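Local coordinates for tailspike protein (Acinetobacter phage vB_ApiP_P1, PDB 6E1R) that probably serves as the host-recognising, capsule-degrading tailspike of the phage, a trimer likely to hydrolyse polysaccharide on the surface of its Acinetobacter host, at residues T252-I257 with H277-D282; S193-C198 with I213-Q218; N387-H392 with G412-S417; N380-I385 with G402-L407. One frame throughout, in Å; residues are numbered along the deposited sequence.

Interaction 1 of 4, residues T252-I257 with H277-D282; sequences TFYNCI and HFFACD
Phe-253 and Phe-278 set their rings side by side, pointing the same way, with planes 11° apart and centroids separated by 4.8 Å. The rings are slid so far that they barely overlap: CE2 of Phe-278 lies over one face of the Phe-253 ring, 3.4 Å from its CD1, while the carbonyl oxygen of His-277 sits in plane at the ring edge. The column continues at both ends, since Phe-217 stacks on Phe-253 and Phe-303 meets Phe-278.

Phe-279 binds segment 252-257 through both its backbone N and its O. Its N donates to Phe-253 O at 2.7 Å, and its O accepts from Asn-255 N at 2.9 Å. On the sheet face shared with Tyr-254 its ring repeats the slid arrangement, with planes at 8° and centroids 5.1 Å apart, and the methyl CG2 of Thr-252 comes to the ring edge 3.6 Å from CE1.

Beyond the corner at Asn-255 and Ala-280, both with positive phi, Asp-282 resumes the pairing: its N bonds to Cys-256 O at 2.8 Å. With CG anti to the backbone N (chi1 -175°), the side chain crosses Ile-257 obliquely, OD2 lying 4.0 Å from CG2. At the corner, Asn-255 OD1 accepts from Thr-252 OG1 of the second subunit.

In-register parallel strands, like residues stacked on successive rungs and a bend at matching positions of both segments are the signature of a parallel beta-helix, the central body of trimeric tailspikes.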
loop_
_atom_site.group_PDB
_atom_site.type_symbol
_atom_site.label_atom_id
_atom_site.label_comp_id
_atom_site.label_asym_id
_atom_site.label_seq_id
_atom_site.Cartn_x
_atom_site.Cartn_y
_atom_site.Cartn_z
ATOM N N THR A 252 -12.431 -4.309 1.975
ATOM C CA THR A 252 -11.154 -3.819 2.472
ATOM C C THR A 252 -11.219 -3.600 3.976
ATOM O O THR A 252 -12.237 -3.143 4.507
ATOM C CB THR A 252 -10.748 -2.512 1.776
ATOM O OG1 THR A 252 -11.279 -2.489 0.445
ATOM C CG2 THR A 252 -9.237 -2.369 1.731
ATOM N N PHE A 253 -10.121 -3.923 4.656
ATOM C CA PHE A 253 -10.035 -3.856 6.109
ATOM C C PHE A 253 -8.865 -2.964 6.496
ATOM O O PHE A 253 -7.727 -3.212 6.081
ATOM C CB PHE A 253 -9.869 -5.254 6.708
ATOM C CG PHE A 253 -10.984 -6.197 6.358
ATOM C CD1 PHE A 253 -11.018 -6.830 5.123
ATOM C CD2 PHE A 253 -11.999 -6.451 7.261
ATOM C CE1 PHE A 253 -12.044 -7.696 4.799
ATOM C CE2 PHE A 253 -13.026 -7.315 6.944
ATOM C CZ PHE A 253 -13.049 -7.939 5.711
ATOM N N TYR A 254 -9.144 -1.933 7.291
ATOM C CA TYR A 254 -8.130 -0.996 7.762
ATOM C C TYR A 254 -8.024 -1.098 9.276
ATOM O O TYR A 254 -8.997 -0.826 9.987
ATOM C CB TYR A 254 -8.473 0.438 7.352
ATOM C CG TYR A 254 -8.574 0.666 5.860
ATOM C CD1 TYR A 254 -7.527 1.242 5.153
ATOM C CD2 TYR A 254 -9.722 0.316 5.161
ATOM C CE1 TYR A 254 -7.618 1.459 3.791
ATOM C CE2 TYR A 254 -9.822 0.528 3.800
ATOM C CZ TYR A 254 -8.768 1.100 3.120
ATOM O OH TYR A 254 -8.865 1.312 1.764
ATOM N N ASN A 255 -6.847 -1.497 9.762
ATOM C CA ASN A 255 -6.532 -1.514 11.193
ATOM C C ASN A 255 -7.498 -2.384 11.994
ATOM O O ASN A 255 -7.724 -2.145 13.183
ATOM C CB ASN A 255 -6.499 -0.094 11.769
ATOM C CG ASN A 255 -5.624 0.841 10.960
ATOM O OD1 ASN A 255 -4.406 0.883 11.141
ATOM N ND2 ASN A 255 -6.241 1.600 10.063
ATOM N N CYS A 256 -8.080 -3.394 11.358
ATOM C CA CYS A 256 -8.979 -4.289 12.066
ATOM C C CYS A 256 -8.187 -5.340 12.836
ATOM O O CYS A 256 -7.022 -5.620 12.542
ATOM C CB CYS A 256 -9.950 -4.959 11.094
ATOM S SG CYS A 256 -11.067 -3.800 10.282
ATOM N N ILE A 257 -8.840 -5.930 13.835
ATOM C CA ILE A 257 -8.206 -6.887 14.733
ATOM C C ILE A 257 -9.023 -8.172 14.733
ATOM O O ILE A 257 -10.249 -8.133 14.882
ATOM C CB ILE A 257 -8.071 -6.331 16.162
ATOM C CG1 ILE A 257 -7.254 -5.038 16.157
ATOM C CG2 ILE A 257 -7.427 -7.360 17.074
ATOM C CD1 ILE A 257 -7.347 -4.251 17.445
ATOM N N HIS A 277 -8.548 -7.153 0.758
ATOM C CA HIS A 277 -7.242 -6.647 1.152
ATOM C C HIS A 277 -7.274 -6.179 2.600
ATOM O O HIS A 277 -8.326 -5.812 3.128
ATOM C CB HIS A 277 -6.786 -5.508 0.232
ATOM C CG HIS A 277 -6.707 -5.898 -1.211
ATOM N ND1 HIS A 277 -5.900 -6.921 -1.661
ATOM C CD2 HIS A 277 -7.337 -5.408 -2.305
ATOM C CE1 HIS A 277 -6.035 -7.043 -2.968
ATOM N NE2 HIS A 277 -6.900 -6.136 -3.384
ATOM N N PHE A 278 -6.102 -6.196 3.235
ATOM C CA PHE A 278 -5.965 -5.933 4.665
ATOM C C PHE A 278 -4.828 -4.943 4.883
ATOM O O PHE A 278 -3.655 -5.294 4.715
ATOM C CB PHE A 278 -5.714 -7.230 5.437
ATOM C CG PHE A 278 -6.788 -8.263 5.248
ATOM C CD1 PHE A 278 -6.756 -9.131 4.169
ATOM C CD2 PHE A 278 -7.828 -8.369 6.155
ATOM C CE1 PHE A 278 -7.746 -10.079 3.995
ATOM C CE2 PHE A 278 -8.820 -9.318 5.989
ATOM C CZ PHE A 278 -8.779 -10.173 4.907
ATOM N N PHE A 279 -5.171 -3.714 5.263
ATOM C CA PHE A 279 -4.192 -2.662 5.520
ATOM C C PHE A 279 -3.959 -2.558 7.023
ATOM O O PHE A 279 -4.860 -2.162 7.770
ATOM C CB PHE A 279 -4.666 -1.325 4.953
ATOM C CG PHE A 279 -4.664 -1.264 3.453
ATOM C CD1 PHE A 279 -5.749 -1.722 2.726
ATOM C CD2 PHE A 279 -3.577 -0.745 2.770
ATOM C CE1 PHE A 279 -5.751 -1.664 1.344
ATOM C CE2 PHE A 279 -3.572 -0.684 1.389
ATOM C CZ PHE A 279 -4.661 -1.144 0.676
ATOM N N ALA A 280 -2.749 -2.916 7.461
ATOM C CA ALA A 280 -2.319 -2.751 8.852
ATOM C C ALA A 280 -3.248 -3.477 9.824
ATOM O O ALA A 280 -3.503 -3.007 10.935
ATOM C CB ALA A 280 -2.199 -1.270 9.219
ATOM N N CYS A 281 -3.748 -4.638 9.412
ATOM C CA CYS A 281 -4.636 -5.411 10.264
ATOM C C CYS A 281 -3.834 -6.280 11.231
ATOM O O CYS A 281 -2.626 -6.476 11.085
ATOM C CB CYS A 281 -5.577 -6.269 9.420
ATOM S SG CYS A 281 -6.758 -5.312 8.443
ATOM N N ASP A 282 -4.530 -6.807 12.234
ATOM C CA ASP A 282 -3.910 -7.574 13.311
ATOM C C ASP A 282 -4.625 -8.913 13.430
ATOM O O ASP A 282 -5.776 -8.969 13.875
ATOM C CB ASP A 282 -3.972 -6.796 14.626
ATOM C CG ASP A 282 -3.237 -7.489 15.755
ATOM O OD1 ASP A 282 -2.483 -8.447 15.487
ATOM O OD2 ASP A 282 -3.424 -7.070 16.916
#

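Interaction 2 of 4, residues S193-C198 with I213-Q218; sequences STFDHC and ILCDFQ
Phe-195 and Phe-217 lie side by side and point the same way, one rung of a parallel beta-helix above the next. Their planes differ by 8°, yet with centroids 4.8 Å apart the rings are slid until they scarcely overlap; Phe-195 CD1 stands 3.5 Å above one face of the Phe-217 ring, offset toward its rim. Phe-166 and Phe-253 carry this aromatic column onward to the neighbouring rungs.

The strands beneath run at 5° to each other. Phe-195 takes part in both directions of the pairing, its N donating to Asp-216 O at 3.0 Å and its O accepting from Gln-218 N at 2.8 Å. His-197 N adds a bond to Gln-218 O where the first strand has ended.

On the face opposite the phenylalanines, Thr-194 and Asp-216 cross obliquely. Asp-216 CG lies between the backbone N and the carbonyl carbon (chi1 66°), and the carboxylate meets both branches of the threonine: CG2 comes within 3.6 Å of OD2. Thr-194 OG1 also bonds to His-197 NE2 of the third subunit, which ties the rung to the trimer. Toward its own neighbour, Thr-194 OG1 donates to the syn lone pair of Asp-216 OD1 at 2.8 Å.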
loop_
_atom_site.group_PDB
_atom_site.type_symbol
_atom_site.label_atom_id
_atom_site.label_comp_id
_atom_site.label_asym_id
_atom_site.label_seq_id
_atom_site.Cartn_x
_atom_site.Cartn_y
_atom_site.Cartn_z
ATOM N N SER A 193 -21.579 -0.830 2.108
ATOM C CA SER A 193 -21.721 -0.550 3.528
ATOM C C SER A 193 -20.386 -0.103 4.110
ATOM O O SER A 193 -19.325 -0.265 3.503
ATOM C CB SER A 193 -22.240 -1.779 4.284
ATOM O OG SER A 193 -22.484 -1.471 5.645
ATOM N N THR A 194 -20.456 0.467 5.310
ATOM C CA THR A 194 -19.274 0.890 6.047
ATOM C C THR A 194 -19.436 0.477 7.501
ATOM O O THR A 194 -20.482 0.728 8.106
ATOM C CB THR A 194 -19.061 2.407 5.954
ATOM O OG1 THR A 194 -18.895 2.788 4.582
ATOM C CG2 THR A 194 -17.829 2.823 6.745
ATOM N N PHE A 195 -18.413 -0.169 8.049
ATOM C CA PHE A 195 -18.387 -0.574 9.452
ATOM C C PHE A 195 -17.298 0.240 10.142
ATOM O O PHE A 195 -16.108 -0.055 10.006
ATOM C CB PHE A 195 -18.151 -2.075 9.580
ATOM C CG PHE A 195 -19.251 -2.910 8.990
ATOM C CD1 PHE A 195 -19.236 -3.251 7.646
ATOM C CD2 PHE A 195 -20.310 -3.338 9.773
ATOM C CE1 PHE A 195 -20.249 -4.016 7.097
ATOM C CE2 PHE A 195 -21.329 -4.101 9.230
ATOM C CZ PHE A 195 -21.299 -4.440 7.891
ATOM N N ASP A 196 -17.711 1.270 10.878
ATOM C CA ASP A 196 -16.795 2.204 11.526
ATOM C C ASP A 196 -16.697 1.856 13.006
ATOM O O ASP A 196 -17.649 2.069 13.764
ATOM C CB ASP A 196 -17.269 3.643 11.329
ATOM C CG ASP A 196 -16.308 4.663 11.912
ATOM O OD1 ASP A 196 -15.191 4.279 12.317
ATOM O OD2 ASP A 196 -16.673 5.856 11.964
ATOM N N HIS A 197 -15.543 1.317 13.411
ATOM C CA HIS A 197 -15.253 1.012 14.814
ATOM C C HIS A 197 -16.312 0.102 15.430
ATOM O O HIS A 197 -16.653 0.224 16.608
ATOM C CB HIS A 197 -15.096 2.290 15.641
ATOM C CG HIS A 197 -13.865 3.077 15.318
ATOM N ND1 HIS A 197 -13.708 3.766 14.135
ATOM C CD2 HIS A 197 -12.730 3.287 16.027
ATOM C CE1 HIS A 197 -12.530 4.364 14.128
ATOM N NE2 HIS A 197 -11.917 4.090 15.266
ATOM N N CYS A 198 -16.833 -0.828 14.635
ATOM C CA CYS A 198 -17.797 -1.789 15.147
ATOM C C CYS A 198 -17.076 -2.961 15.798
ATOM O O CYS A 198 -16.063 -3.449 15.290
ATOM C CB CYS A 198 -18.718 -2.284 14.031
ATOM S SG CYS A 198 -19.831 -1.017 13.371
ATOM N N ILE A 213 -20.128 -7.190 -0.067
ATOM C CA ILE A 213 -19.554 -6.642 -1.291
ATOM C C ILE A 213 -19.486 -5.127 -1.154
ATOM O O ILE A 213 -20.414 -4.491 -0.648
ATOM C CB ILE A 213 -20.350 -7.075 -2.546
ATOM C CG1 ILE A 213 -19.651 -6.581 -3.818
ATOM C CG2 ILE A 213 -21.775 -6.566 -2.493
ATOM C CD1 ILE A 213 -20.267 -7.100 -5.100
ATOM N N LEU A 214 -18.358 -4.559 -1.592
ATOM C CA LEU A 214 -18.116 -3.116 -1.537
ATOM C C LEU A 214 -18.269 -2.575 -0.116
ATOM O O LEU A 214 -18.878 -1.527 0.108
ATOM C CB LEU A 214 -19.032 -2.371 -2.510
ATOM C CG LEU A 214 -18.608 -2.422 -3.982
ATOM C CD1 LEU A 214 -19.718 -1.902 -4.880
ATOM C CD2 LEU A 214 -17.329 -1.632 -4.203
ATOM N N CYS A 215 -17.704 -3.293 0.853
ATOM C CA CYS A 215 -17.758 -2.914 2.258
ATOM C C CYS A 215 -16.354 -2.620 2.765
ATOM O O CYS A 215 -15.426 -3.396 2.517
ATOM C CB CYS A 215 -18.395 -4.018 3.106
ATOM S SG CYS A 215 -20.124 -4.346 2.725
ATOM N N ASP A 216 -16.202 -1.503 3.469
ATOM C CA ASP A 216 -14.953 -1.157 4.129
ATOM C C ASP A 216 -15.126 -1.241 5.640
ATOM O O ASP A 216 -16.193 -0.934 6.178
ATOM C CB ASP A 216 -14.480 0.246 3.730
ATOM C CG ASP A 216 -15.412 1.335 4.216
ATOM O OD1 ASP A 216 -16.640 1.181 4.057
ATOM O OD2 ASP A 216 -14.915 2.344 4.761
ATOM N N PHE A 217 -14.063 -1.662 6.319
ATOM C CA PHE A 217 -14.066 -1.849 7.765
ATOM C C PHE A 217 -12.997 -0.952 8.370
ATOM O O PHE A 217 -11.809 -1.105 8.062
ATOM C CB PHE A 217 -13.811 -3.313 8.132
ATOM C CG PHE A 217 -14.893 -4.256 7.684
ATOM C CD1 PHE A 217 -15.012 -4.617 6.351
ATOM C CD2 PHE A 217 -15.782 -4.793 8.599
ATOM C CE1 PHE A 217 -16.003 -5.489 5.940
ATOM C CE2 PHE A 217 -16.775 -5.665 8.193
ATOM C CZ PHE A 217 -16.885 -6.013 6.862
ATOM N N GLN A 218 -13.412 -0.023 9.227
ATOM C CA GLN A 218 -12.512 0.970 9.809
ATOM C C GLN A 218 -12.309 0.646 11.285
ATOM O O GLN A 218 -13.155 0.964 12.125
ATOM C CB GLN A 218 -13.060 2.380 9.612
ATOM C CG GLN A 218 -13.208 2.779 8.153
ATOM C CD GLN A 218 -11.874 2.874 7.436
ATOM O OE1 GLN A 218 -10.824 3.010 8.065
ATOM N NE2 GLN A 218 -11.910 2.797 6.111
#

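Interaction 3 of 4, residues N387-H392 with G412-S417; sequences NSIANH and GFNADS
Asn-414 OD1 is gripped by two donors, Arg-405 NH1 of the same chain and Asn-419 N of the second subunit, while the other end of the carboxamide reaches across to Ser-388. There ND2 donates to Ser-388 O at 3.0 Å with an angle of 151° at the hydrogen. The donor approaches tilted 28° from the carbonyl plane. Asn-414 CG is anti to its carbonyl carbon and beside the backbone N (chi1 -64°), which starts the side chain toward this bond.

The CG2 methyl of Ile-389 packs against the amide, crossing Asn-414 at about a right angle, 3.7 Å from ND2. The backbone carbonyl of Asn-414 faces the strand as well: its O lies 3.2 Å from Asn-387 CA in a CA-H...O contact, and 3.6 Å from Ser-388 CB. Next along, Ala-415 CB packs against Asn-387 ND2 at 4.1 Å.

Ser-388 OG receives Asn-391 ND2 at 2.9 Å, in the plane of that amide, and also bonds to Arg-405 O. The hydroxyl therefore pins the turn after strand 387-389, which pairs with strand 357-361 near the C-terminal end of the beta-helix. Ala-415 and Ser-417 form parallel beta pairs with a strand of the second subunit, so the sheet runs on across the interface.

Engaged at both its oxygen and its nitrogen, the buried amide of Asn-414 has its rotation fixed; the arginine charge at OD1 probably polarises it and strengthens ND2 as a donor to Ser-388 O.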
loop_
_atom_site.group_PDB
_atom_site.type_symbol
_atom_site.label_atom_id
_atom_site.label_comp_id
_atom_site.label_asym_id
_atom_site.label_seq_id
_atom_site.Cartn_x
_atom_site.Cartn_y
_atom_site.Cartn_z
ATOM N N ASN A 387 8.539 -13.312 -5.315
ATOM C CA ASN A 387 9.629 -12.473 -4.837
ATOM C C ASN A 387 9.741 -12.619 -3.327
ATOM O O ASN A 387 8.736 -12.805 -2.634
ATOM C CB ASN A 387 9.421 -11.002 -5.219
ATOM C CG ASN A 387 10.723 -10.233 -5.297
ATOM O OD1 ASN A 387 10.984 -9.353 -4.479
ATOM N ND2 ASN A 387 11.555 -10.570 -6.277
ATOM N N SER A 388 10.975 -12.534 -2.829
ATOM C CA SER A 388 11.246 -12.649 -1.395
ATOM C C SER A 388 12.458 -11.771 -1.096
ATOM O O SER A 388 13.598 -12.197 -1.301
ATOM C CB SER A 388 11.489 -14.097 -0.993
ATOM O OG SER A 388 12.094 -14.178 0.286
ATOM N N ILE A 389 12.206 -10.554 -0.614
ATOM C CA ILE A 389 13.250 -9.553 -0.431
ATOM C C ILE A 389 13.169 -8.972 0.973
ATOM O O ILE A 389 12.076 -8.727 1.496
ATOM C CB ILE A 389 13.151 -8.432 -1.487
ATOM C CG1 ILE A 389 11.711 -7.924 -1.600
ATOM C CG2 ILE A 389 13.675 -8.917 -2.831
ATOM C CD1 ILE A 389 11.548 -6.762 -2.558
ATOM N N ALA A 390 14.339 -8.761 1.583
ATOM C CA ALA A 390 14.476 -8.058 2.860
ATOM C C ALA A 390 13.677 -8.720 3.980
ATOM O O ALA A 390 13.255 -8.059 4.929
ATOM C CB ALA A 390 14.082 -6.585 2.723
ATOM N N ASN A 391 13.477 -10.031 3.889
ATOM C CA ASN A 391 12.777 -10.773 4.927
ATOM C C ASN A 391 13.756 -11.243 5.995
ATOM O O ASN A 391 14.885 -11.635 5.690
ATOM C CB ASN A 391 12.052 -11.980 4.329
ATOM C CG ASN A 391 10.973 -11.582 3.348
ATOM O OD1 ASN A 391 10.129 -10.737 3.644
ATOM N ND2 ASN A 391 10.996 -12.190 2.166
ATOM N N HIS A 392 13.315 -11.200 7.249
ATOM C CA HIS A 392 14.071 -11.759 8.363
ATOM C C HIS A 392 13.204 -12.791 9.067
ATOM O O HIS A 392 12.154 -12.450 9.622
ATOM C CB HIS A 392 14.516 -10.680 9.350
ATOM C CG HIS A 392 15.196 -11.232 10.565
ATOM N ND1 HIS A 392 16.369 -11.951 10.497
ATOM C CD2 HIS A 392 14.860 -11.184 11.876
ATOM C CE1 HIS A 392 16.731 -12.316 11.715
ATOM N NE2 HIS A 392 15.833 -11.862 12.570
ATOM N N GLY A 412 19.842 -18.407 -0.454
ATOM C CA GLY A 412 18.561 -18.712 -1.049
ATOM C C GLY A 412 18.267 -17.843 -2.258
ATOM O O GLY A 412 19.035 -16.963 -2.648
ATOM N N PHE A 413 17.114 -18.108 -2.865
ATOM C CA PHE A 413 16.680 -17.410 -4.066
ATOM C C PHE A 413 15.646 -16.349 -3.717
ATOM O O PHE A 413 14.750 -16.584 -2.900
ATOM C CB PHE A 413 16.097 -18.391 -5.085
ATOM C CG PHE A 413 17.029 -19.511 -5.447
ATOM C CD1 PHE A 413 18.009 -19.330 -6.411
ATOM C CD2 PHE A 413 16.931 -20.742 -4.821
ATOM C CE1 PHE A 413 18.870 -20.356 -6.742
ATOM C CE2 PHE A 413 17.789 -21.774 -5.150
ATOM C CZ PHE A 413 18.760 -21.580 -6.111
ATOM N N ASN A 414 15.777 -15.174 -4.339
ATOM C CA ASN A 414 14.762 -14.141 -4.167
ATOM C C ASN A 414 13.481 -14.498 -4.905
ATOM O O ASN A 414 12.386 -14.145 -4.452
ATOM C CB ASN A 414 15.288 -12.789 -4.650
ATOM C CG ASN A 414 16.465 -12.297 -3.838
ATOM O OD1 ASN A 414 17.618 -12.456 -4.236
ATOM N ND2 ASN A 414 16.181 -11.698 -2.688
ATOM N N ALA A 415 13.597 -15.196 -6.030
ATOM C CA ALA A 415 12.447 -15.575 -6.837
ATOM C C ALA A 415 12.826 -16.795 -7.661
ATOM O O ALA A 415 13.992 -17.191 -7.722
ATOM C CB ALA A 415 11.991 -14.424 -7.738
ATOM N N ASP A 416 11.818 -17.391 -8.299
ATOM C CA ASP A 416 12.079 -18.556 -9.137
ATOM C C ASP A 416 12.733 -18.150 -10.451
ATOM O O ASP A 416 13.745 -18.733 -10.857
ATOM C CB ASP A 416 10.781 -19.320 -9.394
ATOM C CG ASP A 416 10.984 -20.525 -10.292
ATOM O OD1 ASP A 416 11.764 -21.424 -9.912
ATOM O OD2 ASP A 416 10.366 -20.571 -11.376
ATOM N N SER A 417 12.179 -17.146 -11.126
ATOM C CA SER A 417 12.680 -16.758 -12.434
ATOM C C SER A 417 12.353 -15.298 -12.709
ATOM O O SER A 417 11.362 -14.756 -12.209
ATOM C CB SER A 417 12.106 -17.643 -13.549
ATOM O OG SER A 417 10.707 -17.465 -13.683
#

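Interaction 4 of 4, residues N380-I385 with G402-L407; sequences NDVALI and GDIRTL
The carboxamide of Asn-380 turns one face to Gly-402, whose N stands above the amide plane 3.3 Å from ND2. Both atoms are donors, so this is packing and not a bond; OD1 instead accepts from Val-371 N and ND2 bonds to Ser-400 OG. On the same side of that plane the terminal methyl of Ile-404 approaches, CD1 lying 3.9 Å from Asn-380 CB. Another flat group, the carboxylate of Asp-381, is met from above its plane by Ala-383 N, which donates to OD1 at 3.1 Å.

That bond makes an Asx turn. It leads into a short 3-10 segment, residues 382-384, in which Leu-384 N bonds to Asp-381 O at 3.0 Å. The turn sits just before strand 385-389. Segment 402-407 belongs to the loop that precedes strand 415-420: the contact thus joins two connecting loops at the C-terminal end of the parallel beta-helix.

Ile-404 has the most surface buried by the contact. CG1 is anti to its carbonyl carbon (chi1 -57°), and the extended chi2 (176°) carries CD1 onward, so that Ile-404 CD1 lies 3.8 Å from Ile-385 CG1. The two isoleucines cross at about a right angle, as do Val-382 and Asp-403, whose meeting atoms are CG2 of the valine and CB of the aspartate, 3.9 Å apart. Gln-421 of the second subunit packs on both members of this second pair.

A water bridges the two backbones, donating to Asn-380 O at 2.8 Å and accepting from Asp-403 N at 2.9 Å.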
loop_
_atom_site.group_PDB
_atom_site.type_symbol
_atom_site.label_atom_id
_atom_site.label_comp_id
_atom_site.label_asym_id
_atom_site.label_seq_id
_atom_site.Cartn_x
_atom_site.Cartn_y
_atom_site.Cartn_z
ATOM N N ASN A 380 8.024 -24.989 0.889
ATOM C CA ASN A 380 8.954 -23.952 0.441
ATOM C C ASN A 380 9.282 -24.106 -1.041
ATOM O O ASN A 380 10.428 -23.944 -1.464
ATOM C CB ASN A 380 10.227 -23.953 1.289
ATOM C CG ASN A 380 9.941 -23.777 2.768
ATOM O OD1 ASN A 380 9.090 -22.975 3.155
ATOM N ND2 ASN A 380 10.646 -24.530 3.603
ATOM N N ASP A 381 8.263 -24.422 -1.838
ATOM C CA ASP A 381 8.419 -24.539 -3.283
ATOM C C ASP A 381 8.751 -23.168 -3.859
ATOM O O ASP A 381 7.902 -22.271 -3.881
ATOM C CB ASP A 381 7.147 -25.111 -3.904
ATOM C CG ASP A 381 7.269 -25.330 -5.403
ATOM O OD1 ASP A 381 8.383 -25.181 -5.946
ATOM O OD2 ASP A 381 6.245 -25.662 -6.037
ATOM N N VAL A 382 9.991 -23.004 -4.326
ATOM C CA VAL A 382 10.434 -21.719 -4.853
ATOM C C VAL A 382 9.686 -21.349 -6.127
ATOM O O VAL A 382 9.617 -20.165 -6.481
ATOM C CB VAL A 382 11.958 -21.750 -5.085
ATOM C CG1 VAL A 382 12.490 -20.360 -5.410
ATOM C CG2 VAL A 382 12.662 -22.323 -3.865
ATOM N N ALA A 383 9.096 -22.329 -6.818
ATOM C CA ALA A 383 8.290 -22.023 -7.993
ATOM C C ALA A 383 7.051 -21.210 -7.643
ATOM O O ALA A 383 6.456 -20.593 -8.534
ATOM C CB ALA A 383 7.882 -23.314 -8.704
ATOM N N LEU A 384 6.652 -21.197 -6.374
ATOM C CA LEU A 384 5.522 -20.404 -5.911
ATOM C C LEU A 384 5.944 -19.056 -5.346
ATOM O O LEU A 384 5.079 -18.267 -4.954
ATOM C CB LEU A 384 4.732 -21.178 -4.851
ATOM C CG LEU A 384 4.208 -22.554 -5.255
ATOM C CD1 LEU A 384 3.488 -23.208 -4.087
ATOM C CD2 LEU A 384 3.298 -22.449 -6.465
ATOM N N ILE A 385 7.240 -18.775 -5.291
ATOM C CA ILE A 385 7.759 -17.544 -4.709
ATOM C C ILE A 385 7.969 -16.565 -5.856
ATOM O O ILE A 385 8.919 -16.691 -6.635
ATOM C CB ILE A 385 9.051 -17.786 -3.926
ATOM C CG1 ILE A 385 8.810 -18.785 -2.793
ATOM C CG2 ILE A 385 9.592 -16.474 -3.375
ATOM C CD1 ILE A 385 7.691 -18.389 -1.857
ATOM N N GLY A 402 13.782 -23.584 3.413
ATOM C CA GLY A 402 14.226 -24.228 2.187
ATOM C C GLY A 402 15.231 -23.370 1.446
ATOM O O GLY A 402 16.189 -22.848 2.029
ATOM N N ASP A 403 15.010 -23.212 0.143
ATOM C CA ASP A 403 15.880 -22.411 -0.707
ATOM C C ASP A 403 15.403 -20.973 -0.851
ATOM O O ASP A 403 15.893 -20.257 -1.729
ATOM C CB ASP A 403 16.003 -23.053 -2.091
ATOM C CG ASP A 403 16.723 -24.386 -2.054
ATOM O OD1 ASP A 403 17.558 -24.588 -1.145
ATOM O OD2 ASP A 403 16.456 -25.229 -2.936
ATOM N N ILE A 404 14.456 -20.540 -0.023
ATOM C CA ILE A 404 13.961 -19.169 -0.078
ATOM C C ILE A 404 14.955 -18.251 0.618
ATOM O O ILE A 404 15.460 -18.563 1.704
ATOM C CB ILE A 404 12.562 -19.079 0.558
ATOM C CG1 ILE A 404 11.599 -20.035 -0.151
ATOM C CG2 ILE A 404 12.039 -17.651 0.509
ATOM C CD1 ILE A 404 10.221 -20.096 0.472
ATOM N N ARG A 405 15.237 -17.109 -0.004
ATOM C CA ARG A 405 16.259 -16.204 0.502
ATOM C C ARG A 405 15.727 -15.358 1.651
ATOM O O ARG A 405 14.591 -14.875 1.617
ATOM C CB ARG A 405 16.766 -15.295 -0.617
ATOM C CG ARG A 405 18.155 -14.726 -0.373
ATOM C CD ARG A 405 18.617 -13.889 -1.554
ATOM N NE ARG A 405 20.023 -13.509 -1.449
ATOM C CZ ARG A 405 20.614 -12.610 -2.230
ATOM N NH1 ARG A 405 19.918 -11.990 -3.175
ATOM N NH2 ARG A 405 21.898 -12.326 -2.065
ATOM N N THR A 406 16.563 -15.180 2.672
ATOM C CA THR A 406 16.302 -14.286 3.790
ATOM C C THR A 406 17.555 -13.464 4.054
ATOM O O THR A 406 18.612 -13.694 3.458
ATOM C CB THR A 406 15.890 -15.043 5.063
ATOM O OG1 THR A 406 17.003 -15.797 5.558
ATOM C CG2 THR A 406 14.722 -15.981 4.787
ATOM N N LEU A 407 17.431 -12.487 4.956
ATOM C CA LEU A 407 18.574 -11.640 5.282
ATOM C C LEU A 407 19.697 -12.445 5.928
ATOM O O LEU A 407 20.880 -12.175 5.689
ATOM C CB LEU A 407 18.135 -10.499 6.198
ATOM C CG LEU A 407 17.283 -9.404 5.554
ATOM C CD1 LEU A 407 16.918 -8.335 6.573
ATOM C CD2 LEU A 407 18.007 -8.791 4.366
HETATM O O HOH W 1 13.067 -24.909 -1.126
#

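The four contacts fall into two groups along the beta-helix. Interactions 1 and 2 have centres 11 Å apart and share the parallel sheet in which strands 215-218 and 251-254 are neighbours; Tyr-254 N to Phe-217 O, 2.9 Å, is a probable hydrogen bond between them. Interaction 2 comes first in the chain and closes before interaction 1 opens, the order expected of successive coils. Interactions 3 and 4 lie further along, their centres only 6 Å apart and about 25 Å or more from the first two. Their segments alternate in sequence, interlocking the last rungs with the loops that follow. Both groups touch neighbouring subunits, consistent with trimer contacts spread along the shaft.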